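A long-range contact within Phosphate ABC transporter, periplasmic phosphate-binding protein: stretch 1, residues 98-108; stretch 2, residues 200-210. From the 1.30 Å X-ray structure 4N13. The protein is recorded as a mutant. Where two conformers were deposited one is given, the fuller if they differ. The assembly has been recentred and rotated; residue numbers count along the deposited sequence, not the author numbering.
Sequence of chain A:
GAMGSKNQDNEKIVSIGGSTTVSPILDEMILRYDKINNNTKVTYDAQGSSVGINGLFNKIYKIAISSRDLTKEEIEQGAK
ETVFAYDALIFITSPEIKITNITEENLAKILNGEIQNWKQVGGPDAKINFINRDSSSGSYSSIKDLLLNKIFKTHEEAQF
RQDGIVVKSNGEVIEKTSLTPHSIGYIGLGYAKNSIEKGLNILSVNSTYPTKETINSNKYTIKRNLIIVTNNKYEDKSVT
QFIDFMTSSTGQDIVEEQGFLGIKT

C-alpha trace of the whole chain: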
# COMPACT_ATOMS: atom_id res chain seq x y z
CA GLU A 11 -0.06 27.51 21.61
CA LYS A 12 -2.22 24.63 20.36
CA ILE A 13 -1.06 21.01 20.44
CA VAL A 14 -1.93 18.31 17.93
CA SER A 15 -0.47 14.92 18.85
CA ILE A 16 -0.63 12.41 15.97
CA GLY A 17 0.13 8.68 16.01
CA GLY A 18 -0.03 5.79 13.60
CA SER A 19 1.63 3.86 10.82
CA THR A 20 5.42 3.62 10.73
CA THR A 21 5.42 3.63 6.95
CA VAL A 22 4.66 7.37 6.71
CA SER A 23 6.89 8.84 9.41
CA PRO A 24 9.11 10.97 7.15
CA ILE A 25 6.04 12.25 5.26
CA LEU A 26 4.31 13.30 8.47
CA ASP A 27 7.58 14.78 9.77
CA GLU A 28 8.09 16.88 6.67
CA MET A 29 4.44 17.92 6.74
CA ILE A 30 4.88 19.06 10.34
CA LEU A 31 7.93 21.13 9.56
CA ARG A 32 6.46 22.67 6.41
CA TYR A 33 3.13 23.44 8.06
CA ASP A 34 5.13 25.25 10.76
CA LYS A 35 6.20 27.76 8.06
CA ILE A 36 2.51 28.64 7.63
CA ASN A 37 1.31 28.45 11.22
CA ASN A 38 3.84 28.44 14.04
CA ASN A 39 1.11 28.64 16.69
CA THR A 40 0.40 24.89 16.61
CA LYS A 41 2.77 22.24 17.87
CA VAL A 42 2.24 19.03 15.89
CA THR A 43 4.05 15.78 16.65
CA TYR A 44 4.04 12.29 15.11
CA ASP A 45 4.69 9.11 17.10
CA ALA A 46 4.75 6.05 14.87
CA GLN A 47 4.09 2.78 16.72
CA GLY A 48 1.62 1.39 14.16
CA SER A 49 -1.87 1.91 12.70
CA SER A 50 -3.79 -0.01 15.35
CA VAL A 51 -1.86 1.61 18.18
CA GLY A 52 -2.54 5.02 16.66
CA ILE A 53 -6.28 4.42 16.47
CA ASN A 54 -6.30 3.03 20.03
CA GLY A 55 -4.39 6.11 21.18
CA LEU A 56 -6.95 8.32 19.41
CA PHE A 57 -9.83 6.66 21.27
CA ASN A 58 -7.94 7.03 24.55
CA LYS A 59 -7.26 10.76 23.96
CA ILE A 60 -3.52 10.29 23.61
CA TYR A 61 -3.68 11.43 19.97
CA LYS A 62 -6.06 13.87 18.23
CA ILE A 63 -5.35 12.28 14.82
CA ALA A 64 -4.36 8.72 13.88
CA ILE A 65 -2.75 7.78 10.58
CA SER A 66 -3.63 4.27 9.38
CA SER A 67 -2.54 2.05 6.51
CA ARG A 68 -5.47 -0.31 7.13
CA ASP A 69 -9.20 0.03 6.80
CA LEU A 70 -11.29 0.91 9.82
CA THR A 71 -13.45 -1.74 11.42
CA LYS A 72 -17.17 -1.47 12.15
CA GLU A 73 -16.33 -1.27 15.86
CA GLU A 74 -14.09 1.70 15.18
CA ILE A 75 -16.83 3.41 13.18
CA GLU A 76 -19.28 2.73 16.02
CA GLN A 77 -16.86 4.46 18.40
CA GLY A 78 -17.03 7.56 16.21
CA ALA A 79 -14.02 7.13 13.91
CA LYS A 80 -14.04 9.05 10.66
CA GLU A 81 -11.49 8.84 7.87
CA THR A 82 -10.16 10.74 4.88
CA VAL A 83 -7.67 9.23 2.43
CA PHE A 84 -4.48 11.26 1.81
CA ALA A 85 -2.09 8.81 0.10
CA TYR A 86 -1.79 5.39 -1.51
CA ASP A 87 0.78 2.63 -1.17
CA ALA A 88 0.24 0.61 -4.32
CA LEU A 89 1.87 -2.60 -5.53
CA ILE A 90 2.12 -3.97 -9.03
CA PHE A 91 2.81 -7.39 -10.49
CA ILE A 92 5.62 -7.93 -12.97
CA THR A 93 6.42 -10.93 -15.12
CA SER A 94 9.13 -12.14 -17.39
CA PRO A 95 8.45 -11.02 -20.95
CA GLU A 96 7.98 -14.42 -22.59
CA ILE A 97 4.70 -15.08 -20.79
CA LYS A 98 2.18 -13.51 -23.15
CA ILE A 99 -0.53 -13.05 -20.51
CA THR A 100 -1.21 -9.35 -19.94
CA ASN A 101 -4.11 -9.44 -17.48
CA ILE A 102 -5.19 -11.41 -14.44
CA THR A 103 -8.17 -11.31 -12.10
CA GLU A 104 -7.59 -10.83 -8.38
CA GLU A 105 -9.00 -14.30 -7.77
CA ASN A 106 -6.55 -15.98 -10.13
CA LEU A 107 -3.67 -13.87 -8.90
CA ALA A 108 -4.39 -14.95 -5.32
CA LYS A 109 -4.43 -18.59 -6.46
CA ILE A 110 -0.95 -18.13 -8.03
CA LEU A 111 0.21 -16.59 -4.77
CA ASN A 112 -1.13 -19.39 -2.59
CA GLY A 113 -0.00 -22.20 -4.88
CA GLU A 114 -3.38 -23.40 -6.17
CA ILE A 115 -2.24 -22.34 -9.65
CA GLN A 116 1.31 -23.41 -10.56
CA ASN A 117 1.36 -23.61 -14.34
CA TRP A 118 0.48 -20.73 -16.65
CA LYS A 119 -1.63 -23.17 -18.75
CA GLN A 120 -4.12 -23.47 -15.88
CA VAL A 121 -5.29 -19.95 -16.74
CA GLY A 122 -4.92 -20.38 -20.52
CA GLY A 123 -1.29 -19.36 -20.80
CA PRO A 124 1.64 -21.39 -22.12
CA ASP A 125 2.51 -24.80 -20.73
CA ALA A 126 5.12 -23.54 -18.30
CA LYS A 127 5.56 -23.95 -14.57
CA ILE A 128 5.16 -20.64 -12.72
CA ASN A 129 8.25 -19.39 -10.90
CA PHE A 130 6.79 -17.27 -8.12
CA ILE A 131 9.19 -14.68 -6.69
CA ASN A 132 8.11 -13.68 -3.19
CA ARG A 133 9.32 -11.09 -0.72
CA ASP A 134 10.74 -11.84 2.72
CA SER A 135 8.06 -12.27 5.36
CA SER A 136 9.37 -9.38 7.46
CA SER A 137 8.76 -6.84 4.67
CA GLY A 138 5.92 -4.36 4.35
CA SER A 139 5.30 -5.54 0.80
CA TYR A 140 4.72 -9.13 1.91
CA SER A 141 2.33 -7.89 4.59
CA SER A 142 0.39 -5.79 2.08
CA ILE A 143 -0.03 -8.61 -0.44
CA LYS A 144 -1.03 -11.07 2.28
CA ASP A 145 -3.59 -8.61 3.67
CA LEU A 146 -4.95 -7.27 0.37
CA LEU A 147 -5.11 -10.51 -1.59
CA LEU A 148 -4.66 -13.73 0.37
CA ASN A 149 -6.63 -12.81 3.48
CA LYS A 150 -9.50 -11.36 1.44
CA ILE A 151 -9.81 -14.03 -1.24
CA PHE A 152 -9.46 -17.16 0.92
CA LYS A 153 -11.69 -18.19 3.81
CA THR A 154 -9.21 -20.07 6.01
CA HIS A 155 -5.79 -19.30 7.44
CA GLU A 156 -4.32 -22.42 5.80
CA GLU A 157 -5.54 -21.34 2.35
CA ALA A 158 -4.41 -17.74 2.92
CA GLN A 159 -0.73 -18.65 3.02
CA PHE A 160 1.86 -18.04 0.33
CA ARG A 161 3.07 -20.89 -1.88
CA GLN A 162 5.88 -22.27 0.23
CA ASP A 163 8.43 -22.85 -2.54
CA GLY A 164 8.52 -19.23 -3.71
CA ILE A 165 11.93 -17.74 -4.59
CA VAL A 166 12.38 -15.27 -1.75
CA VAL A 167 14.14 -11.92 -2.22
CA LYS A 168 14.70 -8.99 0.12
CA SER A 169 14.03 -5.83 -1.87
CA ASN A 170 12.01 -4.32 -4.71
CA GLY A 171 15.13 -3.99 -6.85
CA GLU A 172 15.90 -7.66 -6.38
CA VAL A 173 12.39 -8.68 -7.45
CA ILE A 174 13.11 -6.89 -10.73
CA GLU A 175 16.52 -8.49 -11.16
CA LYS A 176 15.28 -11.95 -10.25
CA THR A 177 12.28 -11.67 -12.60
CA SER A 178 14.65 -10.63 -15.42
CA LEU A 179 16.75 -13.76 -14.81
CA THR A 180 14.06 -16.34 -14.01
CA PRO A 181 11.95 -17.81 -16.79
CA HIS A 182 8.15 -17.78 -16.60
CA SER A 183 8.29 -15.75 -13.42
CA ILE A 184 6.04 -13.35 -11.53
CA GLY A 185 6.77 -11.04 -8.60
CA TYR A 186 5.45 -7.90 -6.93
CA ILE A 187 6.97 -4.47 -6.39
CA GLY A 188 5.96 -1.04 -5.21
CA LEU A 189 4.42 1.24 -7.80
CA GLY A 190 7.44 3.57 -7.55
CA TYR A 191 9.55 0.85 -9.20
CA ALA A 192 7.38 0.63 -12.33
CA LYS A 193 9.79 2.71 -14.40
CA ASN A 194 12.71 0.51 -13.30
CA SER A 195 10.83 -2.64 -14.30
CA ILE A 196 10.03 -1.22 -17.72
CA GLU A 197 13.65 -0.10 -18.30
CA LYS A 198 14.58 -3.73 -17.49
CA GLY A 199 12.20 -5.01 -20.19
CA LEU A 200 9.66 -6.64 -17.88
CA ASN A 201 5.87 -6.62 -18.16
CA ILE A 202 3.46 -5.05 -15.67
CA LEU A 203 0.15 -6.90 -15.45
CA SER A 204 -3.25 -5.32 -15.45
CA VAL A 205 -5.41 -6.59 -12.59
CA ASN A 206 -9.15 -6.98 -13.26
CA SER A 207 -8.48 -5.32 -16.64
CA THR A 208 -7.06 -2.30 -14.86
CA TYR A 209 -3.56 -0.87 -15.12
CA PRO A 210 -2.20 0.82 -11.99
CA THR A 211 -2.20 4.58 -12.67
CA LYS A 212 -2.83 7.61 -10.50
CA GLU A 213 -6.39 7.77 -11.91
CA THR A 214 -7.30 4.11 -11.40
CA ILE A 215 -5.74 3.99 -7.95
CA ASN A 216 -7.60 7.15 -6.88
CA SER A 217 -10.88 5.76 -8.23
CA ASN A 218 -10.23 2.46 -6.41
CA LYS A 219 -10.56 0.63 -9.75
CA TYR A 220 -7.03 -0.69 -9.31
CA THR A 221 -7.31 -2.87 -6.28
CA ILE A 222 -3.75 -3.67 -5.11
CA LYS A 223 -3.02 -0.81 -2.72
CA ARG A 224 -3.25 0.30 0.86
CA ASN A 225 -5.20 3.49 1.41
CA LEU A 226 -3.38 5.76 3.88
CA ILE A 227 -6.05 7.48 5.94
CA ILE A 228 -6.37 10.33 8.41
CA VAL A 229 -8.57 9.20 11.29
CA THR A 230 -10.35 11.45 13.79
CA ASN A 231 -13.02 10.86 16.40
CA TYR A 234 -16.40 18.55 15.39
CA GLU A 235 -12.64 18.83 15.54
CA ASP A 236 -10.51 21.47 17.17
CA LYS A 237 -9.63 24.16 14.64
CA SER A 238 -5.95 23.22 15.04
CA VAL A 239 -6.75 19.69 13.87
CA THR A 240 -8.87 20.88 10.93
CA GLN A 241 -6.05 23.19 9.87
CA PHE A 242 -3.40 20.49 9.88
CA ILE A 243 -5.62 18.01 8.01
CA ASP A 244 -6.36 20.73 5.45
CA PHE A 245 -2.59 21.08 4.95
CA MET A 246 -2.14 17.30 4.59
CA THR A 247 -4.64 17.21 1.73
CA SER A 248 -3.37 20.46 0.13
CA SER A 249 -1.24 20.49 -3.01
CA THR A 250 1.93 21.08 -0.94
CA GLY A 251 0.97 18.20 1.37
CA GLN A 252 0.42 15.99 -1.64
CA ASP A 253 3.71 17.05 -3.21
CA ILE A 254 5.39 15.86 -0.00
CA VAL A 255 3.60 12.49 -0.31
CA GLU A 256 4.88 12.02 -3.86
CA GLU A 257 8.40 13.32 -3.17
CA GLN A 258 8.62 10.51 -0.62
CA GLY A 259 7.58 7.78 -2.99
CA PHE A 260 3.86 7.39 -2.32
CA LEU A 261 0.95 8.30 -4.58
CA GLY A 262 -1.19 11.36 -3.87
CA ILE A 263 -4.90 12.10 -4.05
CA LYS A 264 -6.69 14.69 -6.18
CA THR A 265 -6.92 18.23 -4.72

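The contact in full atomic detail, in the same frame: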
# COMPACT_ATOMS: atom_id res chain seq x y z
N LYS A 98 2.94 -14.44 -22.32
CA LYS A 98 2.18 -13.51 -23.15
C LYS A 98 0.94 -12.97 -22.43
O LYS A 98 0.28 -12.06 -22.94
CB LYS A 98 1.77 -14.17 -24.46
CG LYS A 98 1.27 -15.59 -24.32
CD LYS A 98 0.65 -16.10 -25.62
CE LYS A 98 1.60 -15.95 -26.80
NZ LYS A 98 0.98 -16.39 -28.08
N ILE A 99 0.65 -13.51 -21.26
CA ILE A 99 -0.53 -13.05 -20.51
C ILE A 99 -0.28 -11.60 -20.09
O ILE A 99 0.82 -11.23 -19.68
CB ILE A 99 -0.82 -13.92 -19.27
CG1 ILE A 99 0.23 -13.69 -18.19
CG2 ILE A 99 -0.94 -15.40 -19.63
CD1 ILE A 99 -0.29 -12.84 -17.06
N THR A 100 -1.31 -10.77 -20.24
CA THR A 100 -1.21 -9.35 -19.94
C THR A 100 -2.11 -8.91 -18.79
O THR A 100 -1.91 -7.84 -18.23
CB THR A 100 -1.57 -8.50 -21.18
OG1 THR A 100 -2.94 -8.70 -21.53
CG2 THR A 100 -0.71 -8.90 -22.36
N ASN A 101 -3.08 -9.75 -18.45
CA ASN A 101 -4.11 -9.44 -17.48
C ASN A 101 -4.40 -10.63 -16.59
O ASN A 101 -4.28 -11.77 -17.02
CB ASN A 101 -5.41 -9.09 -18.21
CG ASN A 101 -6.54 -8.74 -17.26
OD1 ASN A 101 -6.46 -7.77 -16.51
ND2 ASN A 101 -7.59 -9.56 -17.25
N ILE A 102 -4.81 -10.35 -15.36
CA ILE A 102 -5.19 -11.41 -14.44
C ILE A 102 -6.25 -10.87 -13.50
O ILE A 102 -6.24 -9.69 -13.15
CB ILE A 102 -3.95 -11.95 -13.67
CG1 ILE A 102 -4.29 -13.26 -12.97
CG2 ILE A 102 -3.40 -10.90 -12.72
CD1 ILE A 102 -3.11 -14.06 -12.64
N THR A 103 -7.20 -11.71 -13.11
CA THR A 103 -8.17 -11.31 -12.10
C THR A 103 -7.53 -11.44 -10.71
O THR A 103 -6.59 -12.22 -10.52
CB THR A 103 -9.42 -12.19 -12.13
OG1 THR A 103 -9.04 -13.54 -11.90
CG2 THR A 103 -10.17 -12.06 -13.45
N GLU A 104 -8.07 -10.70 -9.75
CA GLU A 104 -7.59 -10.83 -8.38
C GLU A 104 -7.69 -12.26 -7.88
O GLU A 104 -6.80 -12.74 -7.18
CB GLU A 104 -8.38 -9.92 -7.44
CG GLU A 104 -7.86 -8.49 -7.40
CD GLU A 104 -8.61 -7.69 -6.39
OE1 GLU A 104 -9.74 -7.32 -6.72
OE2 GLU A 104 -8.09 -7.44 -5.29
N GLU A 105 -8.79 -12.93 -8.21
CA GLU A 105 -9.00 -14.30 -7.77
C GLU A 105 -7.89 -15.21 -8.28
O GLU A 105 -7.32 -16.00 -7.52
CB GLU A 105 -10.35 -14.82 -8.23
CG GLU A 105 -10.67 -16.20 -7.66
CD GLU A 105 -11.23 -16.19 -6.23
OE1 GLU A 105 -11.21 -17.26 -5.59
OE2 GLU A 105 -11.69 -15.13 -5.73
N ASN A 106 -7.58 -15.12 -9.58
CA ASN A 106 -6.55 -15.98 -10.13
C ASN A 106 -5.17 -15.61 -9.63
O ASN A 106 -4.32 -16.48 -9.40
CB ASN A 106 -6.62 -16.01 -11.66
CG ASN A 106 -7.74 -16.88 -12.17
OD1 ASN A 106 -8.18 -17.79 -11.48
ND2 ASN A 106 -8.20 -16.60 -13.36
N LEU A 107 -4.94 -14.32 -9.44
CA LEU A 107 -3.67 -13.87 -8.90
C LEU A 107 -3.45 -14.45 -7.49
O LEU A 107 -2.36 -14.93 -7.17
CB LEU A 107 -3.66 -12.35 -8.90
CG LEU A 107 -2.36 -11.68 -8.45
CD1 LEU A 107 -1.17 -12.10 -9.28
CD2 LEU A 107 -2.53 -10.17 -8.55
N ALA A 108 -4.48 -14.39 -6.66
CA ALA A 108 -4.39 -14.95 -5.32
C ALA A 108 -4.11 -16.45 -5.35
O ALA A 108 -3.38 -16.95 -4.51
CB ALA A 108 -5.65 -14.67 -4.55
N LEU A 200 10.65 -5.75 -18.46
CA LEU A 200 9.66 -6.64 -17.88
C LEU A 200 8.27 -6.18 -18.24
O LEU A 200 8.12 -5.16 -18.90
CB LEU A 200 9.85 -6.75 -16.37
CG LEU A 200 11.28 -7.14 -15.99
CD1 LEU A 200 11.40 -7.18 -14.46
CD2 LEU A 200 11.72 -8.47 -16.61
N ASN A 201 7.26 -6.97 -17.89
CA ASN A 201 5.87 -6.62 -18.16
C ASN A 201 5.08 -6.42 -16.89
O ASN A 201 5.11 -7.28 -16.03
CB ASN A 201 5.19 -7.70 -18.99
CG ASN A 201 3.91 -7.18 -19.68
OD1 ASN A 201 3.98 -6.28 -20.52
ND2 ASN A 201 2.77 -7.67 -19.25
N ILE A 202 4.36 -5.31 -16.79
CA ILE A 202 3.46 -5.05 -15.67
C ILE A 202 2.07 -5.53 -16.04
O ILE A 202 1.52 -5.13 -17.07
CB ILE A 202 3.39 -3.54 -15.36
CG1 ILE A 202 4.78 -3.01 -14.98
CG2 ILE A 202 2.38 -3.28 -14.24
CD1 ILE A 202 4.91 -1.52 -15.02
N LEU A 203 1.48 -6.38 -15.20
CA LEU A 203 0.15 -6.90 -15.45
C LEU A 203 -0.93 -5.89 -15.13
O LEU A 203 -0.85 -5.15 -14.15
CB LEU A 203 -0.10 -8.14 -14.59
CG LEU A 203 0.73 -9.37 -14.92
CD1 LEU A 203 0.46 -10.47 -13.91
CD2 LEU A 203 0.51 -9.86 -16.35
N SER A 204 -1.99 -5.90 -15.93
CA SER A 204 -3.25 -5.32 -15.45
C SER A 204 -3.93 -6.32 -14.52
O SER A 204 -3.74 -7.55 -14.65
CB SER A 204 -4.17 -4.93 -16.62
OG SER A 204 -4.53 -6.03 -17.44
N VAL A 205 -4.69 -5.79 -13.57
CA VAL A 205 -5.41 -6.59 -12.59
C VAL A 205 -6.89 -6.23 -12.73
O VAL A 205 -7.26 -5.05 -12.68
CB VAL A 205 -4.91 -6.31 -11.16
CG1 VAL A 205 -5.71 -7.12 -10.14
CG2 VAL A 205 -3.44 -6.66 -11.05
N ASN A 206 -7.72 -7.22 -12.98
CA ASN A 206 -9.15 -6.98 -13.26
C ASN A 206 -9.27 -5.97 -14.41
O ASN A 206 -10.07 -5.04 -14.34
CB ASN A 206 -9.92 -6.45 -12.04
CG ASN A 206 -9.77 -7.30 -10.82
OD1 ASN A 206 -9.56 -8.50 -10.89
ND2 ASN A 206 -9.98 -6.68 -9.67
N SER A 207 -8.45 -6.16 -15.44
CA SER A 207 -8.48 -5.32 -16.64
C SER A 207 -8.12 -3.87 -16.37
O SER A 207 -8.42 -3.01 -17.18
CB SER A 207 -9.83 -5.42 -17.35
OG SER A 207 -10.04 -6.73 -17.82
N THR A 208 -7.40 -3.64 -15.30
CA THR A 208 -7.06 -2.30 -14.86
C THR A 208 -5.55 -2.15 -14.67
O THR A 208 -4.95 -2.88 -13.89
CB THR A 208 -7.75 -1.96 -13.53
OG1 THR A 208 -9.14 -2.28 -13.61
CG2 THR A 208 -7.58 -0.48 -13.18
N TYR A 209 -4.94 -1.20 -15.38
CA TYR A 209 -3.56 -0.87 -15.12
C TYR A 209 -3.48 0.09 -13.95
O TYR A 209 -4.36 0.93 -13.78
CB TYR A 209 -2.91 -0.25 -16.36
CG TYR A 209 -2.58 -1.30 -17.39
CD1 TYR A 209 -1.50 -2.16 -17.21
CD2 TYR A 209 -3.36 -1.46 -18.52
CE1 TYR A 209 -1.21 -3.13 -18.12
CE2 TYR A 209 -3.07 -2.42 -19.45
CZ TYR A 209 -1.98 -3.26 -19.26
OH TYR A 209 -1.66 -4.24 -20.18
N PRO A 210 -2.40 -0.04 -13.15
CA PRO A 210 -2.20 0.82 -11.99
C PRO A 210 -1.66 2.19 -12.41
O PRO A 210 -0.53 2.32 -12.84
CB PRO A 210 -1.19 0.04 -11.13
CG PRO A 210 -0.47 -0.84 -12.10
CD PRO A 210 -1.38 -1.10 -13.25
O HOH W 1 0.05 -6.24 -19.12

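The most unusual feature of this contact is the side chain of Asn101, whose carboxamide oxygen reaches across a parallel strand pairing and accepts two hydrogen bonds from the opposing stretch. The hydroxyl of Ser204 donates to it, with OG of Ser204 2.8 Å from OD1 of Asn101, and the backbone amide of Ser207 donates as well, with N of Ser207 also 2.8 Å from OD1 of Asn101. Ser207 lies within the type I' turn that runs from Val205 to Thr208, so a single side-chain atom ties the strand to the turn that follows it. OD1 of Asn101 also lies 3.3 Å from the carbonyl O of Ser204, but both atoms are acceptors and no bond joins them.

The strand pairing itself is short and regular. Asn101 bridges Ser204 and Ile102 bridges Val205 in parallel, with CA atoms 4.7 Å apart between Asn101 and Ser204 and 5.2 Å apart between Ile102 and Val205. Three backbone hydrogen bonds pass between the stretches: N of Ser204 to O of Thr100 (3.0 Å), N of Ile102 to O of Ser204 (3.1 Å) and N of Asn206 to O of Ile102 (2.9 Å). Ser204 thus uses both its amide and its carbonyl in the pairing, and Ile102 does the same. The close approach of the chains also brings CA of Val205 to 3.3 Å from O of Ile102, a CA-H...O contact that supplements the conventional bonds.

Where the first strand gives way to a helix, Asn206 extends the hydrogen-bonded ladder through its side chain. OD1 of Asn206 accepts from N of Glu104 at 2.9 Å, while ND2 of Asn206 donates to OE1 of Glu104 at 3.0 Å. The carboxamide therefore engages the backbone and the side chain of one residue together. Asn206 has positive phi and psi, and although its CA-to-CB bond points away from the other stretch, the end of its side chain comes nearer. Thr103 caps the helix from within its own stretch, OG1 of Thr103 accepting from N of Asn106 at 3.2 Å.

Apolar contacts involve Ile102 and Val205, whose side chains share one face of the sheet, and Leu203. CG of Glu104 packs 3.7 Å from CG1 of Val205, and CD2 of Leu107 approaches CG2 of Val205 more loosely, at 4.4 Å. Leu203 reaches two isoleucines: CD1 of Leu203 lies 4.1 Å from CG2 of Ile102, and CD2 of Leu203 is only 3.2 Å from CD1 of Ile99, a tight approach for two methyl groups.

One water adds a bridge at the Thr100 end of the pairing. It donates to O of Thr100 (2.7 Å from the water oxygen) and to O of Ile202 (2.8 Å), and accepts from ND2 of Asn201 (3.1 Å) and OH of Tyr209 (2.8 Å), so that O of Thr100, already bonded to N of Ser204, gains a second donor and is linked through the water to Ile202, Asn201 and Tyr209. By contrast, the nearby carbonyl O of Ile99 is buried by the contact without a partner.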